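Local atomic coordinates of haloperoxidase (Corallina officinalis, PDB entry 1QHB), a protein that catalyses the vanadate-dependent bromination of organic substrates with hydrogen peroxide and bromide, working as a homododecamer that also binds calcium. Residues R406-G411 and E473-H478; E119-E124 and A304-G309; E161-A166 and L466-F471; P106-D111 and F298-D303. One frame throughout, in Å; residues are numbered along the deposited sequence.

Interaction 1 of 4, residues R406-G411 and E473-H478. With PO4 (phosphate ion), chain G.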
loop_
_atom_site.group_PDB
_atom_site.type_symbol
_atom_site.label_atom_id
_atom_site.label_comp_id
_atom_site.label_asym_id
_atom_site.label_seq_id
_atom_site.Cartn_x
_atom_site.Cartn_y
_atom_site.Cartn_z
ATOM N N ARG A 406 -33.521 36.905 -10.594
ATOM C CA ARG A 406 -34.745 36.348 -11.203
ATOM C C ARG A 406 -35.341 37.402 -12.128
ATOM O O ARG A 406 -35.065 38.596 -12.014
ATOM C CB ARG A 406 -35.710 35.945 -10.088
ATOM C CG ARG A 406 -35.250 34.723 -9.272
ATOM C CD ARG A 406 -35.759 33.440 -9.950
ATOM N NE ARG A 406 -35.474 32.295 -9.070
ATOM C CZ ARG A 406 -36.029 31.112 -9.175
ATOM N NH1 ARG A 406 -36.929 30.839 -10.112
ATOM N NH2 ARG A 406 -35.717 30.144 -8.336
ATOM N N PRO A 407 -36.163 36.987 -13.085
ATOM C CA PRO A 407 -36.846 37.874 -14.031
ATOM C C PRO A 407 -37.607 39.012 -13.402
ATOM O O PRO A 407 -37.613 40.141 -13.901
ATOM C CB PRO A 407 -37.795 36.935 -14.797
ATOM C CG PRO A 407 -37.119 35.597 -14.693
ATOM C CD PRO A 407 -36.502 35.546 -13.314
ATOM N N GLU A 408 -38.248 38.830 -12.239
ATOM C CA GLU A 408 -38.939 39.918 -11.583
ATOM C C GLU A 408 -38.000 41.041 -11.188
ATOM O O GLU A 408 -38.387 42.234 -11.347
ATOM C CB GLU A 408 -39.667 39.414 -10.333
ATOM C CG GLU A 408 -38.732 39.016 -9.189
ATOM C CD GLU A 408 -39.429 38.027 -8.294
ATOM O OE1 GLU A 408 -40.140 37.089 -8.792
ATOM O OE2 GLU A 408 -39.263 38.171 -7.081
ATOM N N ALA A 409 -36.769 40.748 -10.780
ATOM C CA ALA A 409 -35.802 41.802 -10.416
ATOM C C ALA A 409 -35.411 42.590 -11.647
ATOM O O ALA A 409 -35.218 43.804 -11.627
ATOM C CB ALA A 409 -34.575 41.128 -9.812
ATOM N N THR A 410 -35.271 41.894 -12.782
ATOM C CA THR A 410 -34.945 42.559 -14.035
ATOM C C THR A 410 -36.069 43.509 -14.440
ATOM O O THR A 410 -35.778 44.590 -14.980
ATOM C CB THR A 410 -34.691 41.555 -15.166
ATOM O OG1 THR A 410 -33.623 40.681 -14.768
ATOM C CG2 THR A 410 -34.173 42.307 -16.417
ATOM N N GLY A 411 -37.327 43.088 -14.208
ATOM C CA GLY A 411 -38.470 43.960 -14.544
ATOM C C GLY A 411 -38.410 45.177 -13.602
ATOM O O GLY A 411 -38.663 46.297 -13.991
ATOM N N GLU A 473 -46.106 35.501 -4.327
ATOM C CA GLU A 473 -44.768 35.697 -3.775
ATOM C C GLU A 473 -43.715 35.851 -4.859
ATOM O O GLU A 473 -42.542 36.042 -4.513
ATOM C CB GLU A 473 -44.357 34.461 -2.915
ATOM C CG GLU A 473 -44.021 33.193 -3.683
ATOM C CD GLU A 473 -45.226 32.369 -4.128
ATOM O OE1 GLU A 473 -46.392 32.846 -4.109
ATOM O OE2 GLU A 473 -45.035 31.195 -4.520
ATOM N N GLY A 474 -44.083 35.757 -6.145
ATOM C CA GLY A 474 -43.050 35.794 -7.193
ATOM C C GLY A 474 -42.222 34.485 -7.144
ATOM O O GLY A 474 -42.686 33.363 -6.895
ATOM N N SER A 475 -40.935 34.617 -7.450
ATOM C CA SER A 475 -40.081 33.446 -7.502
ATOM C C SER A 475 -39.780 32.913 -6.112
ATOM O O SER A 475 -39.866 33.643 -5.139
ATOM C CB SER A 475 -38.716 33.813 -8.096
ATOM O OG SER A 475 -38.045 34.542 -7.086
ATOM N N PRO A 476 -39.372 31.659 -6.065
ATOM C CA PRO A 476 -38.869 31.033 -4.856
ATOM C C PRO A 476 -37.645 31.806 -4.343
ATOM O O PRO A 476 -37.033 32.666 -4.996
ATOM C CB PRO A 476 -38.374 29.677 -5.338
ATOM C CG PRO A 476 -39.188 29.392 -6.578
ATOM C CD PRO A 476 -39.214 30.765 -7.260
ATOM N N PHE A 477 -37.238 31.470 -3.116
ATOM C CA PHE A 477 -36.100 32.157 -2.513
ATOM C C PHE A 477 -34.738 31.586 -2.879
ATOM O O PHE A 477 -33.998 31.198 -1.990
ATOM C CB PHE A 477 -36.290 32.201 -0.992
ATOM C CG PHE A 477 -36.483 33.635 -0.538
ATOM C CD1 PHE A 477 -37.620 34.343 -0.852
ATOM C CD2 PHE A 477 -35.554 34.224 0.299
ATOM C CE1 PHE A 477 -37.789 35.622 -0.369
ATOM C CE2 PHE A 477 -35.719 35.500 0.794
ATOM C CZ PHE A 477 -36.844 36.205 0.424
ATOM N N HIS A 478 -34.443 31.528 -4.181
ATOM C CA HIS A 478 -33.142 31.049 -4.648
ATOM C C HIS A 478 -32.968 31.571 -6.080
ATOM O O HIS A 478 -33.910 31.841 -6.823
ATOM C CB HIS A 478 -32.964 29.559 -4.486
ATOM C CG HIS A 478 -34.082 28.692 -4.990
ATOM N ND1 HIS A 478 -34.223 28.293 -6.305
ATOM C CD2 HIS A 478 -35.139 28.172 -4.270
ATOM C CE1 HIS A 478 -35.316 27.538 -6.361
ATOM N NE2 HIS A 478 -35.893 27.455 -5.160
HETATM P P PO4 G . -37.228 26.734 -9.680
HETATM O O1 PO4 G . -37.712 28.141 -9.664
HETATM O O2 PO4 G . -37.780 25.972 -10.836
HETATM O O3 PO4 G . -37.603 26.082 -8.414
HETATM O O4 PO4 G . -35.726 26.809 -9.818
#
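Arg406 lays its guanidinium between the backbone of His478 and the phosphate ion held in the vanadate site. It grips His478 O side-on with two nitrogens. NE donates to His478 O at 2.8 Å, nearly along the C=O axis. NH2 donates to the same oxygen at 2.9 Å but from above the carbonyl plane. The oxygen itself lies in the guanidinium plane. On another edge, NH1 reaches PO4 O1 at 2.8 Å, and NH2 makes a longer bond to that oxygen. One face of the guanidinium is covered by Pro476 CD, and Ser475 CB lies 3.5 Å from Arg406 CD. The bend at chi2 (-88°) turns the arginine chain so that its end crosses the loop, at about a right angle to Pro476.

The His478 ring, probably part of the active site as in related haloperoxidases, presents its edge to the phosphate, with CE1 3.4 Å from PO4 O3. Its ND1 is hydrogen-bonded to Lys398 NZ. Glu408 holds the loop further back, where its OE1 accepts from Ser475 N at 2.9 Å on the syn side of the carboxylate, and OE2 is paired with Lys59. Gly474, at positive phi, passes close to OE1; a side chain there would clash.

Arg545, Ser483, Gly484, His485, Lys398 and His551 also bond the phosphate, which probably came from the crystallisation liquor and occupies the vanadate site. The two bonds to His478 O probably fix the rotation of the Arg406 guanidinium, leaving N-H groups aimed at the anion. Its positive charge would probably help to offset the negative charge of bound vanadate.

Interaction 2 of 4, residues E119-E124 and A304-G309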
loop_
_atom_site.group_PDB
_atom_site.type_symbol
_atom_site.label_atom_id
_atom_site.label_comp_id
_atom_site.label_asym_id
_atom_site.label_seq_id
_atom_site.Cartn_x
_atom_site.Cartn_y
_atom_site.Cartn_z
ATOM N N GLU A 119 -44.623 38.432 7.789
ATOM C CA GLU A 119 -43.315 38.176 8.342
ATOM C C GLU A 119 -42.406 37.853 7.136
ATOM O O GLU A 119 -42.920 37.874 6.023
ATOM C CB GLU A 119 -43.325 37.026 9.329
ATOM C CG GLU A 119 -43.145 37.487 10.773
ATOM C CD GLU A 119 -41.812 38.170 11.052
ATOM O OE1 GLU A 119 -40.921 38.192 10.177
ATOM O OE2 GLU A 119 -41.685 38.718 12.175
ATOM N N VAL A 120 -41.138 37.581 7.394
ATOM C CA VAL A 120 -40.161 37.298 6.382
ATOM C C VAL A 120 -40.042 35.819 6.041
ATOM O O VAL A 120 -40.428 34.982 6.852
ATOM C CB VAL A 120 -38.741 37.774 6.793
ATOM C CG1 VAL A 120 -38.777 39.271 7.037
ATOM C CG2 VAL A 120 -38.250 37.038 8.026
ATOM N N ARG A 121 -39.502 35.515 4.863
ATOM C CA ARG A 121 -39.265 34.093 4.523
ATOM C C ARG A 121 -37.750 33.991 4.337
ATOM O O ARG A 121 -37.155 35.017 4.013
ATOM C CB ARG A 121 -40.069 33.614 3.301
ATOM C CG ARG A 121 -39.872 34.457 2.061
ATOM C CD ARG A 121 -40.718 33.978 0.890
ATOM N NE ARG A 121 -40.409 32.585 0.547
ATOM C CZ ARG A 121 -40.511 32.019 -0.638
ATOM N NH1 ARG A 121 -40.919 32.721 -1.697
ATOM N NH2 ARG A 121 -40.190 30.719 -0.690
ATOM N N GLY A 122 -37.120 32.829 4.526
ATOM C CA GLY A 122 -35.688 32.688 4.394
ATOM C C GLY A 122 -35.235 31.966 3.138
ATOM O O GLY A 122 -36.062 31.489 2.352
ATOM N N TRP A 123 -33.914 31.946 2.916
ATOM C CA TRP A 123 -33.383 31.306 1.695
ATOM C C TRP A 123 -33.559 29.803 1.775
ATOM O O TRP A 123 -33.511 29.355 2.905
ATOM C CB TRP A 123 -31.929 31.684 1.474
ATOM C CG TRP A 123 -31.820 33.174 1.263
ATOM C CD1 TRP A 123 -32.053 33.840 0.110
ATOM C CD2 TRP A 123 -31.441 34.148 2.237
ATOM N NE1 TRP A 123 -31.845 35.199 0.281
ATOM C CE2 TRP A 123 -31.458 35.393 1.584
ATOM C CE3 TRP A 123 -31.062 34.089 3.573
ATOM C CZ2 TRP A 123 -31.136 36.591 2.237
ATOM C CZ3 TRP A 123 -30.724 35.276 4.202
ATOM C CH2 TRP A 123 -30.773 36.510 3.543
ATOM N N GLU A 124 -33.798 29.134 0.636
ATOM C CA GLU A 124 -34.049 27.695 0.727
ATOM C C GLU A 124 -32.808 26.886 0.422
ATOM O O GLU A 124 -32.356 26.816 -0.732
ATOM C CB GLU A 124 -35.212 27.334 -0.245
ATOM C CG GLU A 124 -36.404 28.293 -0.039
ATOM C CD GLU A 124 -37.526 28.171 -1.038
ATOM O OE1 GLU A 124 -38.230 27.128 -0.999
ATOM O OE2 GLU A 124 -37.759 29.080 -1.883
ATOM N N ALA A 304 -38.343 40.230 1.175
ATOM C CA ALA A 304 -38.778 39.038 1.869
ATOM C C ALA A 304 -40.198 38.925 2.442
ATOM O O ALA A 304 -40.525 37.917 3.136
ATOM C CB ALA A 304 -37.732 38.671 2.947
ATOM N N ALA A 305 -41.092 39.849 2.092
ATOM C CA ALA A 305 -42.462 39.715 2.632
ATOM C C ALA A 305 -43.044 38.368 2.209
ATOM O O ALA A 305 -43.056 38.001 1.033
ATOM C CB ALA A 305 -43.289 40.921 2.206
ATOM N N ASP A 306 -43.610 37.597 3.169
ATOM C CA ASP A 306 -44.069 36.277 2.824
ATOM C C ASP A 306 -45.507 36.323 2.319
ATOM O O ASP A 306 -46.465 36.222 3.092
ATOM C CB ASP A 306 -43.936 35.313 4.000
ATOM C CG ASP A 306 -44.091 33.880 3.544
ATOM O OD1 ASP A 306 -44.439 33.657 2.341
ATOM O OD2 ASP A 306 -43.821 32.991 4.355
ATOM N N PHE A 307 -45.693 36.418 1.019
ATOM C CA PHE A 307 -46.993 36.423 0.404
ATOM C C PHE A 307 -47.453 35.037 -0.022
ATOM O O PHE A 307 -48.432 35.011 -0.769
ATOM C CB PHE A 307 -46.961 37.304 -0.852
ATOM C CG PHE A 307 -47.339 38.720 -0.610
ATOM C CD1 PHE A 307 -48.665 39.120 -0.559
ATOM C CD2 PHE A 307 -46.339 39.692 -0.436
ATOM C CE1 PHE A 307 -48.973 40.459 -0.355
ATOM C CE2 PHE A 307 -46.628 41.013 -0.200
ATOM C CZ PHE A 307 -47.964 41.388 -0.182
ATOM N N ARG A 308 -46.773 33.944 0.334
ATOM C CA ARG A 308 -47.187 32.637 -0.110
ATOM C C ARG A 308 -48.610 32.318 0.309
ATOM O O ARG A 308 -48.985 32.395 1.486
ATOM C CB ARG A 308 -46.250 31.506 0.423
ATOM C CG ARG A 308 -44.901 31.567 -0.292
ATOM C CD ARG A 308 -43.864 30.592 0.253
ATOM N NE ARG A 308 -43.475 30.924 1.620
ATOM C CZ ARG A 308 -42.635 30.266 2.379
ATOM N NH1 ARG A 308 -42.056 29.149 1.958
ATOM N NH2 ARG A 308 -42.408 30.720 3.623
ATOM N N GLY A 309 -49.416 31.790 -0.616
ATOM C CA GLY A 309 -50.739 31.323 -0.273
ATOM C C GLY A 309 -51.776 32.376 -0.494
ATOM O O GLY A 309 -52.914 32.147 -0.115
#
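Arg121 and Arg308 stack their guanidinium groups, with centres 4.1 Å apart and planes at 22°. Arg308 CD lies over the centre of the Arg121 group, and Arg121 NE over that of Arg308. Two like charges thus lie face to face, and nearby acids probably offset them. Within 304-309, Asp306 takes Arg308 side-on: NE donates to OD1 and NH2 to OD2, the latter at 2.8 Å. Asp306 OD1 also accepts from Arg308 N, closing an Asx turn. Arg121 NH2 forms a salt bridge with Glu124 OE2 at 3.2 Å. An alanine in place of Arg308 would probably leave one face of Arg121 uncovered and the Asp306 carboxylate without its charged mate.

The backbones join through Asp306 N, which donates to Glu119 O at 2.9 Å, and through a weak bond from Arg121 N to Ala304 O. Apolar contact is slight: Val120 CB meets Ala304 CB at 4.1 Å.

Ala304, at positive phi, ends helix 295-302 in a Schellman motif. The contact therefore fastens the turn after that helix to the lead-in of strand 123-124. Arg308 also pairs with Asp369 of the second subunit, where strand 123-124 continues in parallel with a strand of that chain.

Interaction 3 of 4, residues E161-A166 and L466-F471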
loop_
_atom_site.group_PDB
_atom_site.type_symbol
_atom_site.label_atom_id
_atom_site.label_comp_id
_atom_site.label_asym_id
_atom_site.label_seq_id
_atom_site.Cartn_x
_atom_site.Cartn_y
_atom_site.Cartn_z
ATOM N N GLU A 161 -39.913 38.011 -24.435
ATOM C CA GLU A 161 -40.738 36.810 -24.402
ATOM C C GLU A 161 -41.474 36.641 -23.099
ATOM O O GLU A 161 -42.646 36.202 -23.126
ATOM C CB GLU A 161 -39.857 35.596 -24.701
ATOM C CG GLU A 161 -40.575 34.255 -24.508
ATOM C CD GLU A 161 -39.668 33.111 -24.899
ATOM O OE1 GLU A 161 -38.622 33.006 -24.219
ATOM O OE2 GLU A 161 -40.025 32.373 -25.843
ATOM N N LEU A 162 -40.896 36.971 -21.957
ATOM C CA LEU A 162 -41.588 36.821 -20.668
ATOM C C LEU A 162 -42.688 37.839 -20.482
ATOM O O LEU A 162 -43.687 37.526 -19.781
ATOM C CB LEU A 162 -40.626 37.001 -19.475
ATOM C CG LEU A 162 -39.494 35.998 -19.328
ATOM C CD1 LEU A 162 -38.599 36.293 -18.136
ATOM C CD2 LEU A 162 -40.048 34.591 -19.242
ATOM N N TYR A 163 -42.486 39.075 -20.955
ATOM C CA TYR A 163 -43.570 40.082 -20.816
ATOM C C TYR A 163 -44.759 39.672 -21.683
ATOM O O TYR A 163 -45.928 39.761 -21.288
ATOM C CB TYR A 163 -43.089 41.452 -21.295
ATOM C CG TYR A 163 -42.415 42.311 -20.231
ATOM C CD1 TYR A 163 -43.136 42.893 -19.212
ATOM C CD2 TYR A 163 -41.082 42.620 -20.337
ATOM C CE1 TYR A 163 -42.554 43.693 -18.248
ATOM C CE2 TYR A 163 -40.464 43.430 -19.403
ATOM C CZ TYR A 163 -41.204 43.939 -18.368
ATOM O OH TYR A 163 -40.557 44.724 -17.444
ATOM N N LEU A 164 -44.541 39.138 -22.857
ATOM C CA LEU A 164 -45.624 38.696 -23.742
ATOM C C LEU A 164 -46.327 37.472 -23.187
ATOM O O LEU A 164 -47.559 37.364 -23.326
ATOM C CB LEU A 164 -45.131 38.444 -25.164
ATOM C CG LEU A 164 -44.715 39.762 -25.840
ATOM C CD1 LEU A 164 -43.759 39.473 -26.964
ATOM C CD2 LEU A 164 -45.970 40.500 -26.367
ATOM N N MET A 165 -45.589 36.605 -22.465
ATOM C CA MET A 165 -46.238 35.458 -21.863
ATOM C C MET A 165 -47.144 35.969 -20.747
ATOM O O MET A 165 -48.188 35.403 -20.562
ATOM C CB MET A 165 -45.271 34.486 -21.227
ATOM C CG MET A 165 -44.505 33.664 -22.253
ATOM S SD MET A 165 -43.179 32.825 -21.356
ATOM C CE MET A 165 -42.782 31.565 -22.575
ATOM N N ALA A 166 -46.678 36.975 -20.009
ATOM C CA ALA A 166 -47.511 37.529 -18.937
ATOM C C ALA A 166 -48.749 38.208 -19.522
ATOM O O ALA A 166 -49.828 38.075 -18.936
ATOM C CB ALA A 166 -46.674 38.521 -18.177
ATOM N N LEU A 466 -43.286 46.843 -14.322
ATOM C CA LEU A 466 -42.932 45.591 -13.738
ATOM C C LEU A 466 -43.493 44.389 -14.502
ATOM O O LEU A 466 -44.529 44.462 -15.176
ATOM C CB LEU A 466 -43.470 45.557 -12.311
ATOM C CG LEU A 466 -42.894 46.689 -11.437
ATOM C CD1 LEU A 466 -43.805 46.796 -10.221
ATOM C CD2 LEU A 466 -41.439 46.454 -11.094
ATOM N N LEU A 467 -42.785 43.254 -14.380
ATOM C CA LEU A 467 -43.279 42.036 -15.045
ATOM C C LEU A 467 -44.358 41.452 -14.147
ATOM O O LEU A 467 -44.134 41.125 -12.973
ATOM C CB LEU A 467 -42.072 41.085 -15.213
ATOM C CG LEU A 467 -42.401 39.667 -15.692
ATOM C CD1 LEU A 467 -42.731 39.630 -17.159
ATOM C CD2 LEU A 467 -41.196 38.736 -15.506
ATOM N N PRO A 468 -45.577 41.295 -14.638
ATOM C CA PRO A 468 -46.673 40.736 -13.873
ATOM C C PRO A 468 -46.324 39.311 -13.477
ATOM O O PRO A 468 -45.960 38.516 -14.335
ATOM C CB PRO A 468 -47.894 40.869 -14.770
ATOM C CG PRO A 468 -47.526 41.863 -15.845
ATOM C CD PRO A 468 -46.025 41.664 -16.024
ATOM N N MET A 469 -46.459 38.960 -12.184
ATOM C CA MET A 469 -46.165 37.614 -11.746
ATOM C C MET A 469 -47.406 36.759 -11.694
ATOM O O MET A 469 -48.462 37.225 -11.331
ATOM C CB MET A 469 -45.457 37.630 -10.378
ATOM C CG MET A 469 -44.184 38.481 -10.400
ATOM S SD MET A 469 -42.999 37.826 -11.631
ATOM C CE MET A 469 -42.529 36.502 -10.639
ATOM N N ALA A 470 -47.346 35.451 -11.988
ATOM C CA ALA A 470 -48.535 34.623 -11.820
ATOM C C ALA A 470 -48.693 34.229 -10.351
ATOM O O ALA A 470 -49.795 33.817 -9.944
ATOM C CB ALA A 470 -48.567 33.354 -12.636
ATOM N N PHE A 471 -47.637 34.365 -9.566
ATOM C CA PHE A 471 -47.626 33.904 -8.174
ATOM C C PHE A 471 -47.510 35.099 -7.251
ATOM O O PHE A 471 -46.735 36.000 -7.512
ATOM C CB PHE A 471 -46.470 32.950 -7.946
ATOM C CG PHE A 471 -46.266 31.763 -8.834
ATOM C CD1 PHE A 471 -47.296 31.140 -9.507
ATOM C CD2 PHE A 471 -44.978 31.232 -8.976
ATOM C CE1 PHE A 471 -47.078 30.021 -10.286
ATOM C CE2 PHE A 471 -44.741 30.101 -9.755
ATOM C CZ PHE A 471 -45.800 29.494 -10.414
#
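Leu467 pushes one methyl, CD1, against helix 153-167 and over a face of the Tyr163 ring. CD1 stands 4.2 Å from the ring centroid and 25° off the ring normal, a CH-pi contact displaced toward the rim. The same methyl lies 3.5 Å from Leu162 O, and it also touches Leu162 CB and Ala166 CB. The leucine reaches this spot with CG anti to its backbone N (chi1 171°). Ala166 CB meets Pro468 CD at 3.9 Å, so the small alanine lets the proline ring come close to the helix. Leu466 O sits at the edge of the tyrosine ring, 3.7 Å from Tyr163 CE1. No hydrogen bond links the two segments.

A second shell holds these groups in place. Tyr163 OH is hydrogen-bonded to Phe465 O, which ties the tip of the ring to the same loop that its face packs on. Leu466 O accepts from Asn449, and Pro468 O from Arg169. An alanine in place of Tyr163 would probably open a gap beside the Leu467 methyl and leave Phe465 O without its hydroxyl partner.

Around the contact, Leu162 rests on Pro407 of helix 407-422 and on Asn546 of helix 530-548. Tyr163 packs on Ile441, Leu442 and Ser445 of helix 439-456. The loop touches the same helices through Leu466 on Ser415, Pro468 on Asn449 and Phe471 on Ala548, so loop and helix 153-167 share a buried junction.

Interaction 4 of 4, residues P106-D111 and F298-D303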
loop_
_atom_site.group_PDB
_atom_site.type_symbol
_atom_site.label_atom_id
_atom_site.label_comp_id
_atom_site.label_asym_id
_atom_site.label_seq_id
_atom_site.Cartn_x
_atom_site.Cartn_y
_atom_site.Cartn_z
ATOM N N PRO A 106 -41.694 43.388 10.875
ATOM C CA PRO A 106 -41.104 44.166 9.808
ATOM C C PRO A 106 -41.963 45.365 9.468
ATOM O O PRO A 106 -43.178 45.480 9.602
ATOM C CB PRO A 106 -40.957 43.207 8.636
ATOM C CG PRO A 106 -41.310 41.864 9.146
ATOM C CD PRO A 106 -42.045 42.021 10.437
ATOM N N ILE A 107 -41.263 46.423 9.023
ATOM C CA ILE A 107 -41.964 47.617 8.576
ATOM C C ILE A 107 -41.887 47.603 7.049
ATOM O O ILE A 107 -40.802 47.687 6.444
ATOM C CB ILE A 107 -41.400 48.923 9.158
ATOM C CG1 ILE A 107 -41.508 48.846 10.691
ATOM C CG2 ILE A 107 -42.148 50.120 8.606
ATOM C CD1 ILE A 107 -40.679 49.899 11.398
ATOM N N TRP A 108 -43.032 47.407 6.412
ATOM C CA TRP A 108 -43.060 47.231 4.975
ATOM C C TRP A 108 -43.383 48.555 4.310
ATOM O O TRP A 108 -43.928 49.394 5.047
ATOM C CB TRP A 108 -44.158 46.215 4.606
ATOM C CG TRP A 108 -43.908 44.869 5.217
ATOM C CD1 TRP A 108 -44.667 44.243 6.155
ATOM C CD2 TRP A 108 -42.842 43.975 4.888
ATOM N NE1 TRP A 108 -44.116 43.018 6.480
ATOM C CE2 TRP A 108 -42.999 42.831 5.678
ATOM C CE3 TRP A 108 -41.760 44.049 4.006
ATOM C CZ2 TRP A 108 -42.111 41.748 5.637
ATOM C CZ3 TRP A 108 -40.873 43.007 3.966
ATOM C CH2 TRP A 108 -41.056 41.872 4.777
ATOM N N ARG A 109 -43.188 48.669 3.014
ATOM C CA ARG A 109 -43.558 49.887 2.310
ATOM C C ARG A 109 -45.045 49.904 1.960
ATOM O O ARG A 109 -45.712 50.954 1.987
ATOM C CB ARG A 109 -42.782 49.998 0.989
ATOM C CG ARG A 109 -41.270 50.194 1.202
ATOM C CD ARG A 109 -40.579 50.142 -0.181
ATOM N NE ARG A 109 -39.232 50.713 -0.029
ATOM C CZ ARG A 109 -38.130 50.062 0.304
ATOM N NH1 ARG A 109 -38.166 48.738 0.490
ATOM N NH2 ARG A 109 -37.004 50.756 0.415
ATOM N N SER A 110 -45.598 48.763 1.533
ATOM C CA SER A 110 -46.985 48.745 1.105
ATOM C C SER A 110 -48.000 48.573 2.228
ATOM O O SER A 110 -47.780 47.959 3.255
ATOM C CB SER A 110 -47.195 47.660 0.034
ATOM O OG SER A 110 -47.198 46.375 0.615
ATOM N N ASP A 111 -49.131 49.260 2.009
ATOM C CA ASP A 111 -50.283 49.181 2.913
ATOM C C ASP A 111 -50.755 47.750 3.024
ATOM O O ASP A 111 -50.964 47.207 4.117
ATOM C CB ASP A 111 -51.394 50.075 2.362
ATOM C CG ASP A 111 -51.052 51.559 2.471
ATOM O OD1 ASP A 111 -50.156 51.908 3.273
ATOM O OD2 ASP A 111 -51.673 52.396 1.766
ATOM N N PHE A 298 -43.965 45.045 -4.869
ATOM C CA PHE A 298 -42.803 44.395 -5.468
ATOM C C PHE A 298 -41.553 44.564 -4.592
ATOM O O PHE A 298 -40.890 43.575 -4.282
ATOM C CB PHE A 298 -42.587 44.978 -6.855
ATOM C CG PHE A 298 -41.210 44.677 -7.408
ATOM C CD1 PHE A 298 -40.991 43.501 -8.126
ATOM C CD2 PHE A 298 -40.155 45.572 -7.201
ATOM C CE1 PHE A 298 -39.716 43.236 -8.637
ATOM C CE2 PHE A 298 -38.892 45.279 -7.676
ATOM C CZ PHE A 298 -38.676 44.117 -8.395
ATOM N N LEU A 299 -41.309 45.748 -4.022
ATOM C CA LEU A 299 -40.133 45.957 -3.164
ATOM C C LEU A 299 -40.272 45.219 -1.865
ATOM O O LEU A 299 -39.286 44.624 -1.424
ATOM C CB LEU A 299 -39.916 47.433 -2.908
ATOM C CG LEU A 299 -39.570 48.270 -4.142
ATOM C CD1 LEU A 299 -39.575 49.766 -3.780
ATOM C CD2 LEU A 299 -38.195 47.903 -4.671
ATOM N N ASP A 300 -41.502 45.134 -1.325
ATOM C CA ASP A 300 -41.689 44.337 -0.108
ATOM C C ASP A 300 -41.349 42.885 -0.360
ATOM O O ASP A 300 -40.813 42.177 0.494
ATOM C CB ASP A 300 -43.168 44.432 0.368
ATOM C CG ASP A 300 -43.409 45.810 0.991
ATOM O OD1 ASP A 300 -42.443 46.467 1.456
ATOM O OD2 ASP A 300 -44.583 46.276 0.976
ATOM N N VAL A 301 -41.785 42.349 -1.498
ATOM C CA VAL A 301 -41.478 40.953 -1.850
ATOM C C VAL A 301 -39.966 40.830 -2.039
ATOM O O VAL A 301 -39.404 39.908 -1.490
ATOM C CB VAL A 301 -42.230 40.498 -3.104
ATOM C CG1 VAL A 301 -41.787 39.106 -3.560
ATOM C CG2 VAL A 301 -43.743 40.500 -2.885
ATOM N N GLN A 302 -39.276 41.779 -2.656
ATOM C CA GLN A 302 -37.816 41.726 -2.761
ATOM C C GLN A 302 -37.155 41.772 -1.404
ATOM O O GLN A 302 -36.094 41.179 -1.210
ATOM C CB GLN A 302 -37.263 42.855 -3.665
ATOM C CG GLN A 302 -37.865 42.749 -5.056
ATOM C CD GLN A 302 -37.894 41.356 -5.655
ATOM O OE1 GLN A 302 -36.841 40.764 -5.873
ATOM N NE2 GLN A 302 -39.069 40.827 -5.972
ATOM N N ASP A 303 -37.810 42.425 -0.429
ATOM C CA ASP A 303 -37.335 42.477 0.944
ATOM C C ASP A 303 -37.886 41.325 1.787
ATOM O O ASP A 303 -37.907 41.398 3.026
ATOM C CB ASP A 303 -37.778 43.816 1.560
ATOM C CG ASP A 303 -36.991 45.000 1.120
ATOM O OD1 ASP A 303 -35.935 44.930 0.435
ATOM O OD2 ASP A 303 -37.440 46.127 1.463
#
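Asp300 reaches from helix 295-302 and takes hydrogen bonds from the backbone N-H groups of Arg109 and Ser110 and a third from the Ser110 hydroxyl. Its CG is anti to the carbonyl carbon (chi1 -74°), which carries the carboxylate out to the loop. OD1 accepts from Arg109 N at 2.8 Å and OD2 from Ser110 N at 2.7 Å, each through its syn lone pair. Ser110 OG reaches OD2 at 2.6 Å, nearly in line with the C-O bond. Ser110 holds OG between its backbone N and carbonyl carbon (chi1 75°), where it also caps Ala113 N of helix 111-115. The carboxylate is buried, and these donors would probably favour its charged form.

Arg109 runs extended from CG to NE and passes over Leu299 at a slant, with Arg109 CD 3.8 Å from Leu299 CD1. A turn at chi4 (89°) lets NH1 meet Asp303 OD2 at 2.9 Å, a salt bridge whose hydrogen bond is weak. NH2 has further partners in Asp65 and His63, and Asp303 OD1 accepts from His63 N.

Trp108 points the edge of its six-membered ring at the helix end, with CZ3 3.5 Å from Asp303 O. Its NE1 is bonded to Leu118 O, and one face rests on Pro106 CB. The loop thus lies against the last turn of helix 295-302, and Asp300 and Ser110 link it to the start of helix 111-115.

How the interactions relate
From the N terminus, loop 106-111 comes first, then 119-124 and 161-166. Interaction 4 closes at 298-303 and interaction 2 at 304-309. Interaction 2 opens before interaction 4 has closed, so these cross; Ala305 N bonds Asp300 O where they adjoin. Interaction 3 opens before both close and ends at 466-471, crossing each. Interaction 1, from 406-411 to 473-478, crosses interaction 3 and follows the other two in series. Glu408 to Gln302 joins interactions 1 and 4, while Phe477 N to Glu124 joins interactions 1 and 2. Together they tie the N-terminal loops to helix 295-302 and its following turn, and helices 153-167 and 407-422 to the loop 466-478 beside the vanadate site.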